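Local coordinates for protein TarM (Staphylococcus aureus subsp. aureus 21178, PDB 4X7R) that belongs to the group 1 glycosyltransferases of the GT-B fold and binds uridine-5'-diphosphate in the structure, at residues A[330-333]-A[334-337]; A[386-389]-A[390-393]; A[432-436]-A[437-441]; A[447-450]-A[451-455]. The protein carries 1 engineered substitution. All coordinates share one frame; numbering follows the deposited sequence.

Interaction 1: residues A[330-333]-A[334-337]. With UDP (uridine-5'-diphosphate), chain E.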
loop_
_atom_site.group_PDB
_atom_site.type_symbol
_atom_site.label_atom_id
_atom_site.label_comp_id
_atom_site.label_asym_id
_atom_site.label_seq_id
_atom_site.Cartn_x
_atom_site.Cartn_y
_atom_site.Cartn_z
ATOM N N THR A 330 6.038 -13.170 2.762
ATOM C CA THR A 330 7.475 -12.830 2.853
ATOM C C THR A 330 7.972 -12.519 4.260
ATOM O O THR A 330 9.159 -12.673 4.540
ATOM C CB THR A 330 7.878 -11.777 1.838
ATOM O OG1 THR A 330 7.145 -10.602 2.119
ATOM C CG2 THR A 330 7.652 -12.214 0.410
ATOM N N LYS A 331 7.047 -12.116 5.153
ATOM C CA LYS A 331 7.330 -11.788 6.551
ATOM C C LYS A 331 7.562 -13.039 7.383
ATOM O O LYS A 331 8.128 -12.951 8.478
ATOM C CB LYS A 331 6.220 -10.901 7.148
ATOM C CG LYS A 331 5.971 -9.596 6.380
ATOM C CD LYS A 331 7.108 -8.578 6.496
ATOM C CE LYS A 331 6.867 -7.452 5.528
ATOM N NZ LYS A 331 7.976 -6.461 5.544
ATOM N N ARG A 332 7.171 -14.220 6.842
ATOM C CA ARG A 332 7.342 -15.537 7.471
ATOM C C ARG A 332 6.949 -15.552 8.944
ATOM O O ARG A 332 7.739 -15.957 9.798
ATOM C CB ARG A 332 8.763 -16.111 7.247
ATOM C CG ARG A 332 9.074 -16.491 5.799
ATOM C CD ARG A 332 8.141 -17.535 5.171
ATOM N NE ARG A 332 8.094 -18.799 5.916
ATOM C CZ ARG A 332 8.939 -19.805 5.738
ATOM N NH1 ARG A 332 9.925 -19.705 4.858
ATOM N NH2 ARG A 332 8.813 -20.917 6.449
ATOM N N ILE A 333 5.719 -15.078 9.234
ATOM C CA ILE A 333 5.155 -15.041 10.589
ATOM C C ILE A 333 4.969 -16.485 11.098
ATOM O O ILE A 333 5.006 -16.711 12.307
ATOM C CB ILE A 333 3.898 -14.121 10.671
ATOM C CG1 ILE A 333 4.261 -12.692 10.187
ATOM C CG2 ILE A 333 3.332 -14.059 12.102
ATOM C CD1 ILE A 333 3.167 -11.886 9.598
ATOM N N ASP A 334 4.900 -17.468 10.163
ATOM C CA ASP A 334 4.838 -18.906 10.479
ATOM C C ASP A 334 6.121 -19.304 11.190
ATOM O O ASP A 334 6.052 -20.056 12.154
ATOM C CB ASP A 334 4.600 -19.762 9.217
ATOM C CG ASP A 334 5.654 -19.637 8.125
ATOM O OD1 ASP A 334 5.793 -18.529 7.557
ATOM O OD2 ASP A 334 6.286 -20.662 7.792
ATOM N N LEU A 335 7.283 -18.725 10.770
ATOM C CA LEU A 335 8.584 -18.961 11.408
ATOM C C LEU A 335 8.643 -18.275 12.768
ATOM O O LEU A 335 9.247 -18.812 13.692
ATOM C CB LEU A 335 9.772 -18.549 10.518
ATOM C CG LEU A 335 10.133 -19.502 9.362
ATOM C CD1 LEU A 335 11.282 -18.945 8.531
ATOM C CD2 LEU A 335 10.530 -20.881 9.870
ATOM N N LEU A 336 7.957 -17.128 12.904
ATOM C CA LEU A 336 7.837 -16.393 14.162
ATOM C C LEU A 336 7.013 -17.221 15.172
ATOM O O LEU A 336 7.402 -17.288 16.341
ATOM C CB LEU A 336 7.230 -14.989 13.938
ATOM C CG LEU A 336 6.878 -14.163 15.187
ATOM C CD1 LEU A 336 8.084 -13.971 16.099
ATOM C CD2 LEU A 336 6.260 -12.843 14.812
ATOM N N ILE A 337 5.906 -17.869 14.714
ATOM C CA ILE A 337 5.086 -18.752 15.563
ATOM C C ILE A 337 5.926 -19.956 16.015
ATOM O O ILE A 337 5.877 -20.313 17.193
ATOM C CB ILE A 337 3.732 -19.168 14.915
ATOM C CG1 ILE A 337 2.877 -17.953 14.487
ATOM C CG2 ILE A 337 2.928 -20.125 15.817
ATOM C CD1 ILE A 337 2.612 -16.875 15.540
HETATM N N1 UDP E . 2.432 -0.563 9.900
HETATM C C2 UDP E . 1.577 0.112 10.751
HETATM N N3 UDP E . 0.693 -0.684 11.441
HETATM C C4 UDP E . 0.561 -2.052 11.353
HETATM C C5 UDP E . 1.449 -2.684 10.411
HETATM C C6 UDP E . 2.339 -1.938 9.729
HETATM O O2 UDP E . 1.594 1.328 10.890
HETATM O O4 UDP E . -0.264 -2.635 12.082
HETATM C "C1'" UDP E . 3.526 0.234 9.288
HETATM C "C2'" UDP E . 4.822 0.234 10.094
HETATM O "O2'" UDP E . 4.799 1.239 11.094
HETATM C "C3'" UDP E . 5.854 0.539 9.006
HETATM C "C4'" UDP E . 5.262 -0.137 7.773
HETATM O "O4'" UDP E . 3.849 -0.316 8.030
HETATM O "O3'" UDP E . 6.150 1.919 8.784
HETATM C "C5'" UDP E . 5.896 -1.456 7.411
HETATM O "O5'" UDP E . 7.184 -1.150 6.834
HETATM P PA UDP E . 8.291 -2.228 6.397
HETATM O O1A UDP E . 9.314 -1.552 5.569
HETATM O O2A UDP E . 8.914 -2.830 7.667
HETATM O O3A UDP E . 7.580 -3.353 5.579
HETATM P PB UDP E . 6.599 -3.328 4.309
HETATM O O1B UDP E . 7.008 -2.223 3.371
HETATM O O2B UDP E . 5.151 -3.106 4.759
HETATM O O3B UDP E . 6.723 -4.647 3.571
#

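Interaction 2: residues A[386-389]-A[390-393]. With UDP (uridine-5'-diphosphate), chain E.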
loop_
_atom_site.group_PDB
_atom_site.type_symbol
_atom_site.label_atom_id
_atom_site.label_comp_id
_atom_site.label_asym_id
_atom_site.label_seq_id
_atom_site.Cartn_x
_atom_site.Cartn_y
_atom_site.Cartn_z
ATOM N N PRO A 386 1.728 2.760 15.645
ATOM C CA PRO A 386 2.795 1.777 15.947
ATOM C C PRO A 386 3.802 2.259 16.987
ATOM O O PRO A 386 4.251 1.449 17.792
ATOM C CB PRO A 386 3.433 1.495 14.585
ATOM C CG PRO A 386 3.099 2.669 13.740
ATOM C CD PRO A 386 1.758 3.160 14.221
ATOM N N GLN A 387 4.098 3.578 17.015
ATOM C CA GLN A 387 5.021 4.215 17.974
ATOM C C GLN A 387 4.609 3.981 19.439
ATOM O O GLN A 387 5.483 3.804 20.298
ATOM C CB GLN A 387 5.132 5.726 17.719
ATOM C CG GLN A 387 5.807 6.116 16.415
ATOM C CD GLN A 387 5.709 7.608 16.130
ATOM O OE1 GLN A 387 5.495 8.453 17.023
ATOM N NE2 GLN A 387 5.889 7.970 14.867
ATOM N N LYS A 388 3.281 4.008 19.716
ATOM C CA LYS A 388 2.722 3.778 21.053
ATOM C C LYS A 388 2.836 2.302 21.410
ATOM O O LYS A 388 3.149 1.985 22.557
ATOM C CB LYS A 388 1.257 4.260 21.153
ATOM C CG LYS A 388 1.110 5.772 21.264
ATOM C CD LYS A 388 -0.354 6.189 21.138
ATOM C CE LYS A 388 -0.552 7.683 21.197
ATOM N NZ LYS A 388 -1.993 8.048 21.095
ATOM N N CYS A 389 2.601 1.403 20.419
ATOM C CA CYS A 389 2.721 -0.047 20.593
ATOM C C CYS A 389 4.171 -0.420 20.908
ATOM O O CYS A 389 4.408 -1.326 21.711
ATOM C CB CYS A 389 2.220 -0.787 19.359
ATOM S SG CYS A 389 0.485 -0.465 18.953
ATOM N N LEU A 390 5.133 0.302 20.286
ATOM C CA LEU A 390 6.572 0.091 20.460
ATOM C C LEU A 390 7.059 0.288 21.898
ATOM O O LEU A 390 8.000 -0.382 22.324
ATOM C CB LEU A 390 7.389 0.938 19.465
ATOM C CG LEU A 390 7.400 0.452 18.014
ATOM C CD1 LEU A 390 7.893 1.529 17.089
ATOM C CD2 LEU A 390 8.222 -0.820 17.856
ATOM N N GLU A 391 6.382 1.169 22.654
ATOM C CA GLU A 391 6.673 1.466 24.062
ATOM C C GLU A 391 6.407 0.221 24.928
ATOM O O GLU A 391 7.135 -0.035 25.891
ATOM C CB GLU A 391 5.805 2.639 24.563
ATOM C CG GLU A 391 5.841 3.895 23.704
ATOM C CD GLU A 391 5.226 5.125 24.347
ATOM O OE1 GLU A 391 5.772 5.608 25.366
ATOM O OE2 GLU A 391 4.205 5.618 23.816
ATOM N N ASP A 392 5.376 -0.563 24.555
ATOM C CA ASP A 392 4.971 -1.786 25.249
ATOM C C ASP A 392 5.907 -2.974 25.021
ATOM O O ASP A 392 5.801 -3.958 25.748
ATOM C CB ASP A 392 3.528 -2.170 24.867
ATOM C CG ASP A 392 2.456 -1.195 25.317
ATOM O OD1 ASP A 392 2.515 -0.744 26.493
ATOM O OD2 ASP A 392 1.522 -0.925 24.518
ATOM N N PHE A 393 6.801 -2.912 24.011
ATOM C CA PHE A 393 7.697 -4.038 23.715
ATOM C C PHE A 393 9.073 -3.895 24.354
ATOM O O PHE A 393 9.601 -2.788 24.426
ATOM C CB PHE A 393 7.851 -4.270 22.196
ATOM C CG PHE A 393 6.628 -4.174 21.306
ATOM C CD1 PHE A 393 5.412 -4.736 21.692
ATOM C CD2 PHE A 393 6.718 -3.613 20.035
ATOM C CE1 PHE A 393 4.293 -4.673 20.851
ATOM C CE2 PHE A 393 5.600 -3.558 19.191
ATOM C CZ PHE A 393 4.395 -4.085 19.603
HETATM N N1 UDP E . 2.432 -0.563 9.900
HETATM C C2 UDP E . 1.577 0.112 10.751
HETATM N N3 UDP E . 0.693 -0.684 11.441
HETATM C C4 UDP E . 0.561 -2.052 11.353
HETATM C C5 UDP E . 1.449 -2.684 10.411
HETATM C C6 UDP E . 2.339 -1.938 9.729
HETATM O O2 UDP E . 1.594 1.328 10.890
HETATM O O4 UDP E . -0.264 -2.635 12.082
HETATM C "C1'" UDP E . 3.526 0.234 9.288
HETATM C "C2'" UDP E . 4.822 0.234 10.094
HETATM O "O2'" UDP E . 4.799 1.239 11.094
HETATM C "C3'" UDP E . 5.854 0.539 9.006
HETATM C "C4'" UDP E . 5.262 -0.137 7.773
HETATM O "O4'" UDP E . 3.849 -0.316 8.030
HETATM O "O3'" UDP E . 6.150 1.919 8.784
HETATM C "C5'" UDP E . 5.896 -1.456 7.411
HETATM O "O5'" UDP E . 7.184 -1.150 6.834
HETATM P PA UDP E . 8.291 -2.228 6.397
HETATM O O1A UDP E . 9.314 -1.552 5.569
HETATM O O2A UDP E . 8.914 -2.830 7.667
HETATM O O3A UDP E . 7.580 -3.353 5.579
HETATM P PB UDP E . 6.599 -3.328 4.309
HETATM O O1B UDP E . 7.008 -2.223 3.371
HETATM O O2B UDP E . 5.151 -3.106 4.759
HETATM O O3B UDP E . 6.723 -4.647 3.571
#

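Interaction 3: residues A[432-436]-A[437-441]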
loop_
_atom_site.group_PDB
_atom_site.type_symbol
_atom_site.label_atom_id
_atom_site.label_comp_id
_atom_site.label_asym_id
_atom_site.label_seq_id
_atom_site.Cartn_x
_atom_site.Cartn_y
_atom_site.Cartn_z
ATOM N N ILE A 432 21.754 -3.100 11.931
ATOM C CA ILE A 432 21.939 -3.890 13.147
ATOM C C ILE A 432 23.430 -4.191 13.288
ATOM O O ILE A 432 24.039 -4.665 12.332
ATOM C CB ILE A 432 21.055 -5.179 13.206
ATOM C CG1 ILE A 432 19.537 -4.837 13.111
ATOM C CG2 ILE A 432 21.385 -6.032 14.462
ATOM C CD1 ILE A 432 18.620 -6.063 12.920
ATOM N N GLU A 433 24.011 -3.903 14.478
ATOM C CA GLU A 433 25.404 -4.198 14.807
ATOM C C GLU A 433 25.308 -5.333 15.811
ATOM O O GLU A 433 24.916 -5.118 16.965
ATOM C CB GLU A 433 26.130 -2.967 15.380
ATOM C CG GLU A 433 26.272 -1.845 14.355
ATOM C CD GLU A 433 27.220 -0.701 14.673
ATOM O OE1 GLU A 433 27.279 -0.275 15.850
ATOM O OE2 GLU A 433 27.856 -0.187 13.725
ATOM N N ASP A 434 25.514 -6.561 15.313
ATOM C CA ASP A 434 25.384 -7.801 16.067
ATOM C C ASP A 434 26.084 -7.741 17.396
ATOM O O ASP A 434 27.250 -7.361 17.450
ATOM C CB ASP A 434 25.876 -9.024 15.267
ATOM C CG ASP A 434 25.624 -10.326 15.999
ATOM O OD1 ASP A 434 24.459 -10.756 16.055
ATOM O OD2 ASP A 434 26.582 -10.881 16.568
ATOM N N ASN A 435 25.339 -8.078 18.470
ATOM C CA ASN A 435 25.786 -8.106 19.860
ATOM C C ASN A 435 26.168 -6.704 20.399
ATOM O O ASN A 435 26.799 -6.597 21.449
ATOM C CB ASN A 435 26.898 -9.157 20.036
ATOM C CG ASN A 435 27.103 -9.661 21.432
ATOM O OD1 ASN A 435 26.163 -9.808 22.224
ATOM N ND2 ASN A 435 28.352 -9.957 21.742
ATOM N N LYS A 436 25.730 -5.629 19.711
ATOM C CA LYS A 436 25.992 -4.249 20.135
ATOM C C LYS A 436 24.682 -3.453 20.235
ATOM O O LYS A 436 24.458 -2.783 21.236
ATOM C CB LYS A 436 27.025 -3.563 19.221
ATOM C CG LYS A 436 27.299 -2.107 19.592
ATOM C CD LYS A 436 28.403 -1.486 18.758
ATOM C CE LYS A 436 28.577 -0.018 19.063
ATOM N NZ LYS A 436 29.624 0.591 18.201
ATOM N N ASN A 437 23.795 -3.561 19.227
ATOM C CA ASN A 437 22.514 -2.853 19.256
ATOM C C ASN A 437 21.321 -3.779 18.944
ATOM O O ASN A 437 20.180 -3.330 18.832
ATOM C CB ASN A 437 22.577 -1.628 18.341
ATOM C CG ASN A 437 22.621 -1.916 16.863
ATOM O OD1 ASN A 437 22.172 -2.961 16.392
ATOM N ND2 ASN A 437 23.048 -0.935 16.083
ATOM N N GLY A 438 21.622 -5.070 18.825
ATOM C CA GLY A 438 20.676 -6.135 18.511
ATOM C C GLY A 438 21.402 -7.381 18.033
ATOM O O GLY A 438 22.626 -7.499 18.196
ATOM N N TYR A 439 20.649 -8.315 17.424
ATOM C CA TYR A 439 21.222 -9.558 16.916
ATOM C C TYR A 439 20.822 -9.851 15.484
ATOM O O TYR A 439 19.642 -9.703 15.119
ATOM C CB TYR A 439 20.854 -10.755 17.814
ATOM C CG TYR A 439 21.459 -10.728 19.203
ATOM C CD1 TYR A 439 22.835 -10.843 19.392
ATOM C CD2 TYR A 439 20.649 -10.678 20.336
ATOM C CE1 TYR A 439 23.394 -10.844 20.674
ATOM C CE2 TYR A 439 21.195 -10.712 21.622
ATOM C CZ TYR A 439 22.568 -10.775 21.785
ATOM O OH TYR A 439 23.096 -10.776 23.055
ATOM N N LEU A 440 21.819 -10.271 14.678
ATOM C CA LEU A 440 21.669 -10.724 13.295
ATOM C C LEU A 440 21.751 -12.236 13.343
ATOM O O LEU A 440 22.790 -12.801 13.717
ATOM C CB LEU A 440 22.769 -10.163 12.380
ATOM C CG LEU A 440 22.587 -8.723 11.931
ATOM C CD1 LEU A 440 23.849 -8.209 11.254
ATOM C CD2 LEU A 440 21.347 -8.567 11.026
ATOM N N ILE A 441 20.631 -12.891 13.043
ATOM C CA ILE A 441 20.527 -14.354 13.095
ATOM C C ILE A 441 20.694 -14.957 11.706
ATOM O O ILE A 441 20.131 -14.445 10.737
ATOM C CB ILE A 441 19.174 -14.770 13.762
ATOM C CG1 ILE A 441 18.968 -14.128 15.157
ATOM C CG2 ILE A 441 18.935 -16.292 13.773
ATOM C CD1 ILE A 441 20.096 -14.304 16.189
HETATM O O HOH W 1 25.129 0.505 17.208
HETATM O O HOH W 2 23.417 -13.402 16.495
#

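Interaction 4: residues A[447-450]-A[451-455]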
loop_
_atom_site.group_PDB
_atom_site.type_symbol
_atom_site.label_atom_id
_atom_site.label_comp_id
_atom_site.label_asym_id
_atom_site.label_seq_id
_atom_site.Cartn_x
_atom_site.Cartn_y
_atom_site.Cartn_z
ATOM N N ASN A 447 16.322 -21.867 16.168
ATOM C CA ASN A 447 16.874 -22.187 17.486
ATOM C C ASN A 447 17.776 -21.079 18.019
ATOM O O ASN A 447 17.647 -20.703 19.186
ATOM C CB ASN A 447 17.624 -23.524 17.472
ATOM C CG ASN A 447 16.780 -24.719 17.103
ATOM O OD1 ASN A 447 15.564 -24.769 17.340
ATOM N ND2 ASN A 447 17.427 -25.726 16.535
ATOM N N ASP A 448 18.692 -20.561 17.175
ATOM C CA ASP A 448 19.571 -19.458 17.572
ATOM C C ASP A 448 18.764 -18.172 17.770
ATOM O O ASP A 448 19.104 -17.384 18.646
ATOM C CB ASP A 448 20.726 -19.241 16.583
ATOM C CG ASP A 448 21.758 -18.229 17.069
ATOM O OD1 ASP A 448 22.278 -18.402 18.198
ATOM O OD2 ASP A 448 22.026 -17.249 16.334
ATOM N N MET A 449 17.672 -17.985 17.009
ATOM C CA MET A 449 16.826 -16.808 17.184
ATOM C C MET A 449 16.046 -16.886 18.499
ATOM O O MET A 449 15.942 -15.876 19.202
ATOM C CB MET A 449 15.886 -16.599 16.007
ATOM C CG MET A 449 15.331 -15.215 15.977
ATOM S SD MET A 449 14.255 -14.908 14.577
ATOM C CE MET A 449 12.842 -15.199 15.287
ATOM N N ALA A 450 15.516 -18.089 18.834
ATOM C CA ALA A 450 14.804 -18.344 20.088
ATOM C C ALA A 450 15.756 -18.106 21.278
ATOM O O ALA A 450 15.354 -17.479 22.258
ATOM C CB ALA A 450 14.269 -19.769 20.113
ATOM N N ASP A 451 17.032 -18.537 21.144
ATOM C CA ASP A 451 18.086 -18.359 22.148
ATOM C C ASP A 451 18.388 -16.884 22.415
ATOM O O ASP A 451 18.519 -16.494 23.576
ATOM C CB ASP A 451 19.381 -19.087 21.728
ATOM C CG ASP A 451 19.387 -20.596 21.938
ATOM O OD1 ASP A 451 18.534 -21.098 22.716
ATOM O OD2 ASP A 451 20.264 -21.273 21.349
ATOM N N LYS A 452 18.487 -16.067 21.346
ATOM C CA LYS A 452 18.793 -14.636 21.464
ATOM C C LYS A 452 17.647 -13.831 22.046
ATOM O O LYS A 452 17.897 -12.893 22.805
ATOM C CB LYS A 452 19.330 -14.040 20.148
ATOM C CG LYS A 452 20.637 -14.697 19.674
ATOM C CD LYS A 452 21.865 -14.392 20.524
ATOM C CE LYS A 452 23.021 -15.319 20.214
ATOM N NZ LYS A 452 23.598 -15.079 18.865
ATOM N N ILE A 453 16.397 -14.221 21.738
ATOM C CA ILE A 453 15.193 -13.594 22.285
ATOM C C ILE A 453 15.187 -13.849 23.800
ATOM O O ILE A 453 15.008 -12.900 24.567
ATOM C CB ILE A 453 13.908 -14.100 21.567
ATOM C CG1 ILE A 453 13.779 -13.452 20.167
ATOM C CG2 ILE A 453 12.637 -13.853 22.416
ATOM C CD1 ILE A 453 12.951 -14.251 19.163
ATOM N N LEU A 454 15.463 -15.116 24.215
ATOM C CA LEU A 454 15.509 -15.539 25.614
ATOM C C LEU A 454 16.567 -14.787 26.417
ATOM O O LEU A 454 16.247 -14.293 27.493
ATOM C CB LEU A 454 15.676 -17.058 25.738
ATOM C CG LEU A 454 14.425 -17.883 25.461
ATOM C CD1 LEU A 454 14.788 -19.289 25.046
ATOM C CD2 LEU A 454 13.491 -17.889 26.653
ATOM N N GLN A 455 17.800 -14.654 25.882
ATOM C CA GLN A 455 18.887 -13.887 26.509
ATOM C C GLN A 455 18.409 -12.439 26.720
ATOM O O GLN A 455 18.479 -11.923 27.830
ATOM C CB GLN A 455 20.147 -13.860 25.613
ATOM C CG GLN A 455 20.927 -15.167 25.508
ATOM C CD GLN A 455 22.053 -15.086 24.492
ATOM O OE1 GLN A 455 22.782 -14.086 24.393
ATOM N NE2 GLN A 455 22.240 -16.156 23.729
#

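Interaction 1: residues A[330-333]-A[334-337]
Arg332 curls its side chain over the start of the helix and meets Asp334 with two nitrogens side-on, NE to OD1 at 2.8 Å and NH2 to OD2 at 2.9 Å. The guanidinium and carboxylate planes lie 10° apart, and OD1 receives NE through its syn lone pair, so charge and hydrogen-bond geometry act together. Bends at chi2 (-59°) and chi3 (-57°) bring the guanidinium beside the carboxylate. Leu335 completes the setting: its CD1 stands over the centre of one guanidinium face, 3.7 Å from CZ of Arg332, an apolar cover that leaves the polar edge to the aspartate. Arg332 is also the N-cap residue, and its O takes the backbone N of Leu335 at 3.0 Å, with a weaker bond from Leu336 N. Ile333 and Leu336 turn their branched chains the same way, toward strands 351-355 and 320-324, as suits buried aliphatic residues. On the loop side, Lys331 sends NZ to UDP, 3.0 Å from O3B and 3.1 Å from O3A; Glu403 is its salt-bridge partner. A basic side chain from the loop before a helix, set on the diphosphate of a nucleotide, fits the nucleotide site of the C-terminal Rossmann-like domain in GT-B glycosyltransferases.

Interaction 2: residues A[386-389]-A[390-393]
With chi1 at -42° and chi2 at -43°, Phe393 swings its ring back against the last turn of the helix, where one face meets the carbonyl oxygen of Cys389. That oxygen stands over the ring centre, 3.3 Å above the plane, and lies 3.5 Å from CZ of Phe393. The side chain of Cys389 adds an apolar touch, its CB 4.0 Å from Phe393 CZ; a small, weakly polar residue fits this buried place, packed also against Tyr355. The same Cys389 O accepts a weak bond from Asp392 N, and Lys388 O another from Glu391 N, whereas Leu390 N holds Pro386 O firmly at 2.9 Å. The helix is thus well bonded at its start and slackens toward its end. This short helix, 386-391, leads into strand 395-398 of the parallel sheet in the C-terminal Rossmann-like domain, and Phe393 lies in the short link between them, its ring packed on Ile320 and Ile324 of the neighbouring strand 320-324. At the other end Pro386, whose missing N-H costs nothing in the first turn of a helix, rests CG 3.5 Å from O2' of UDP, touching the ribose and the uracil O2. Lys388 and Glu391 extend side by side on the outer surface, with CG of Lys388 4.0 Å from OE2 of Glu391. At the end of the helix the carbonyl oxygens of Leu390 and Glu391 accept from Arg417 NE and NH2.

Interaction 3: residues A[432-436]-A[437-441]
The ring of Tyr439 is met at its edge by two oxygens of the preceding turn: Asp434 OD1 lies in the ring plane, 3.7 Å from CD1 of Tyr439, and Asn435 OD1 comes near the same rim. The amide of Asn435 runs alongside the ring, the planes 20° apart, and its OD1 takes a weak hydrogen bond from Tyr439 OH. Phe466 of helix 460-477 packs with this ring edge-to-face. The Asn437 side chain crosses that of Glu433 at about a right angle, though amide and carboxylate planes are turned only slightly against each other. With chi1 at 70°, CG of Asn437 sits between its backbone N and carbonyl carbon, which turns OD1 back to receive Glu433 N at 2.8 Å; the donor stands 41° above the carbonyl plane. In return, Asn437 N binds Glu433 O at 3.0 Å, while Asn437 ND2 reaches Phe431 O. Lys436 N to the same Glu433 O closes the turn, and Asn435 N to Gly438 O at 2.8 Å ties it to the start of the strand. Asp434 offers OD1 through the anti lone pair to Leu440 N at 3.0 Å. Gly438 has a strongly positive phi that glycine tolerates easily, and Ile432 CG2 packs close against its backbone, 3.9 Å from Leu440 CG. One water links Glu433 OE1 with Asn437 ND2, another Asp434 OD1 with Leu440 O. Amide and carboxylate groups stand in for backbone partners, so the chain can turn sharply into edge strand 438-441 with the backbone N-H groups of Glu433 and Leu440 supplied by side-chain oxygens.

Interaction 4: residues A[447-450]-A[451-455]
Lys452 leans back along the helix toward Asp448, one turn earlier, and its NZ comes 3.6 Å from Asp448 OD1, a long salt bridge. A chi1 of -172° carries the Asp448 carboxylate toward Lys452, which bends at chi2 and chi4, and the two chains meet obliquely. The loose spacing suggests an electrostatic attraction more than a tight bond, as fits a pair near the surface. On the buried flank, CE of Met449 lies 4.0 Å from CD1 of Ile453; the flexible thioether bends at chi3 (96°) to bring its methyl there. Both pairs are spaced by the i to i+4 backbone bonds of a regular alpha helix: Lys452 N to Asp448 O and Ile453 N to Met449 O, both 3.1 Å, with Asp451 N to Asn447 O at 3.0 Å beside them. This helix, 446-457, packs on the parallel sheet of the Rossmann-like C-terminal domain. Met449 and Ile453 face Val397 of strand 395-398 and Val339 of helix 333-346, and Ala450, small enough for close helix packing, rests on Leu342 of the same helix. Toward strand 438-441, the aliphatic part of Lys452 lies against Tyr439 and Ile441. At the start of the helix, Asn445 OD1 accepts from Asp448 N.

In the fold
All four contacts belong to one Rossmann-like domain of the GT-B fold, built on a parallel sheet of six strands, and they follow one another along the chain. Interactions 1 and 2 lie 20 Å apart between centres, yet both touch UDP, one at the diphosphate and the other at the ribose and uracil, so the nucleotide bridges them. Interactions 3 and 4 are neighbours, centres 12 Å apart: outermost strand 438-441 leads to helix 446-457, and Ile441 CD1 packs 3.5 Å from Lys452 CG. Interaction 4 comes within about 5 Å (nearest atoms) of interaction 1 without touching, where helices 446-457 and 333-346 pack together.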